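Local coordinates for protein Two-component system sensor histidine kinase (Bacteroides thetaiotaomicron, PDB 3OTT) that probably senses saccharides outside the cell through its extracellular beta-propeller and beta-sandwich region and relays the signal by histidine phosphorylation and DNA binding, at residues D244-T249 and L253-N258. Numbering follows the deposited sequence.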
loop_
_atom_site.group_PDB
_atom_site.type_symbol
_atom_site.label_atom_id
_atom_site.label_comp_id
_atom_site.label_asym_id
_atom_site.label_seq_id
_atom_site.Cartn_x
_atom_site.Cartn_y
_atom_site.Cartn_z
ATOM N N ASP B 244 11.598 0.497 21.117
ATOM C CA ASP B 244 11.549 0.635 22.546
ATOM C C ASP B 244 10.449 1.545 23.033
ATOM O O ASP B 244 10.136 2.569 22.402
ATOM C CB ASP B 244 12.875 1.111 23.050
ATOM C CG ASP B 244 13.942 0.048 22.868
ATOM O OD1 ASP B 244 13.595 -1.163 22.725
ATOM O OD2 ASP B 244 15.127 0.416 22.902
ATOM N N LEU B 245 9.909 1.175 24.197
ATOM C CA LEU B 245 8.868 1.925 24.806
ATOM C C LEU B 245 9.446 2.993 25.700
ATOM O O LEU B 245 10.284 2.716 26.552
ATOM C CB LEU B 245 8.003 0.954 25.566
ATOM C CG LEU B 245 6.702 1.323 26.231
ATOM C CD1 LEU B 245 7.005 1.838 27.597
ATOM C CD2 LEU B 245 5.740 2.199 25.395
ATOM N N LEU B 246 8.992 4.226 25.515
ATOM C CA LEU B 246 9.494 5.354 26.314
ATOM C C LEU B 246 8.397 5.810 27.177
ATOM O O LEU B 246 7.280 6.014 26.702
ATOM C CB LEU B 246 9.917 6.515 25.442
ATOM C CG LEU B 246 11.269 6.578 24.721
ATOM C CD1 LEU B 246 11.913 5.301 24.284
ATOM C CD2 LEU B 246 11.191 7.591 23.525
ATOM N N ALA B 247 8.691 5.974 28.452
ATOM C CA ALA B 247 7.658 6.343 29.410
ATOM C C ALA B 247 8.045 7.649 30.079
ATOM O O ALA B 247 9.132 7.740 30.665
ATOM C CB ALA B 247 7.462 5.220 30.460
ATOM N N GLY B 248 7.185 8.656 29.988
ATOM C CA GLY B 248 7.471 9.958 30.611
ATOM C C GLY B 248 6.781 10.065 31.946
ATOM O O GLY B 248 5.585 9.794 32.076
ATOM N N THR B 249 7.546 10.421 32.977
ATOM C CA THR B 249 7.011 10.422 34.320
ATOM C C THR B 249 7.149 11.816 34.892
ATOM O O THR B 249 7.590 12.719 34.222
ATOM C CB THR B 249 7.725 9.346 35.227
ATOM O OG1 THR B 249 9.036 9.798 35.590
ATOM C CG2 THR B 249 7.859 7.980 34.496
ATOM N N LEU B 253 12.554 10.108 32.408
ATOM C CA LEU B 253 12.268 9.203 31.315
ATOM C C LEU B 253 12.764 7.779 31.577
ATOM O O LEU B 253 13.884 7.583 32.019
ATOM C CB LEU B 253 12.968 9.742 30.023
ATOM C CG LEU B 253 12.834 8.937 28.720
ATOM C CD1 LEU B 253 11.406 8.813 28.187
ATOM C CD2 LEU B 253 13.743 9.563 27.708
ATOM N N TYR B 254 11.906 6.797 31.301
ATOM C CA TYR B 254 12.262 5.403 31.422
ATOM C C TYR B 254 12.114 4.822 30.045
ATOM O O TYR B 254 11.221 5.222 29.277
ATOM C CB TYR B 254 11.356 4.652 32.363
ATOM C CG TYR B 254 11.613 4.974 33.815
ATOM C CD1 TYR B 254 11.072 6.107 34.378
ATOM C CD2 TYR B 254 12.410 4.129 34.632
ATOM C CE1 TYR B 254 11.243 6.388 35.711
ATOM C CE2 TYR B 254 12.624 4.423 35.988
ATOM C CZ TYR B 254 12.017 5.562 36.515
ATOM O OH TYR B 254 12.212 5.989 37.812
ATOM N N VAL B 255 13.046 3.935 29.723
ATOM C CA VAL B 255 13.095 3.333 28.413
ATOM C C VAL B 255 13.065 1.806 28.636
ATOM O O VAL B 255 13.957 1.251 29.267
ATOM C CB VAL B 255 14.412 3.773 27.626
ATOM C CG1 VAL B 255 14.562 3.081 26.324
ATOM C CG2 VAL B 255 14.495 5.230 27.394
ATOM N N TYR B 256 12.052 1.147 28.059
ATOM C CA TYR B 256 11.834 -0.302 28.226
ATOM C C TYR B 256 12.156 -1.022 26.922
ATOM O O TYR B 256 11.649 -0.663 25.813
ATOM C CB TYR B 256 10.345 -0.541 28.643
ATOM C CG TYR B 256 9.958 -2.029 28.693
ATOM C CD1 TYR B 256 9.535 -2.668 27.557
ATOM C CD2 TYR B 256 10.102 -2.804 29.896
ATOM C CE1 TYR B 256 9.185 -4.039 27.560
ATOM C CE2 TYR B 256 9.792 -4.172 29.896
ATOM C CZ TYR B 256 9.325 -4.767 28.713
ATOM O OH TYR B 256 8.997 -6.070 28.634
ATOM N N HIS B 257 12.940 -2.072 27.028
ATOM C CA HIS B 257 13.304 -2.833 25.851
ATOM C C HIS B 257 12.672 -4.211 25.975
ATOM O O HIS B 257 11.757 -4.515 25.202
ATOM C CB HIS B 257 14.833 -2.858 25.631
ATOM C CG HIS B 257 15.279 -3.836 24.577
ATOM N ND1 HIS B 257 14.987 -3.685 23.229
ATOM C CD2 HIS B 257 16.009 -4.972 24.678
ATOM C CE1 HIS B 257 15.499 -4.696 22.550
ATOM N NE2 HIS B 257 16.134 -5.483 23.402
ATOM N N ASN B 258 13.108 -5.017 26.954
ATOM C CA ASN B 258 12.383 -6.249 27.327
ATOM C C ASN B 258 12.502 -6.527 28.859
ATOM O O ASN B 258 13.142 -5.733 29.580
ATOM C CB ASN B 258 12.771 -7.477 26.438
ATOM C CG ASN B 258 14.236 -7.828 26.535
ATOM O OD1 ASN B 258 14.875 -7.573 27.562
ATOM N ND2 ASN B 258 14.801 -8.392 25.458
#
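Asp244 swings CG away from its carbonyl carbon (chi1 -68°) and His257 swings CG away from its backbone N (chi1 169°), which brings carboxylate and imidazole together where the hairpin of strands 245-249 and 252-256 opens. His257 ND1 donates to Asp244 OD1 over 2.9 Å, on the syn side of the carboxylate and nearly within the imidazole plane, although the two planes stand 80° apart. Next to this pair, antiparallel strands exchange two pairs of backbone bonds, Leu245 with Tyr256 and Ala247 with Tyr254; the straightest, Tyr256 N to Leu245 O, measures 2.8 Å. On one side of the sheet Leu246 CD1 lies 4.0 Å from both Val255 CG1 and Val255 CG2, while Leu253 CD1 reaches back to Leu246 CB at 3.9 Å; Ile284 of strand 281-286 adds to this apolar layer. The other side carries Leu245, Ala247, Tyr254 and Tyr256, and Thr249 CG2 meets Tyr254 CD1 at 3.7 Å, the methyl approaching the ring obliquely. Phe229 and His265 stack with that ring, whereas Tyr256 turns its ring edge-to-face with Trp206. The hairpin supplies the two middle strands of a four-stranded antiparallel blade of the propeller, flanked by strands 232-239 and 264-266. With alanine at Asp244, His257 ND1 is likely to lose its carboxylate acceptor, leaving the imidazole freer to turn. The carboxylate would probably favour the tautomer protonated on ND1 and may raise the ring's affinity for a second proton, while their bond extends the backbone ladder at the end away from the turn.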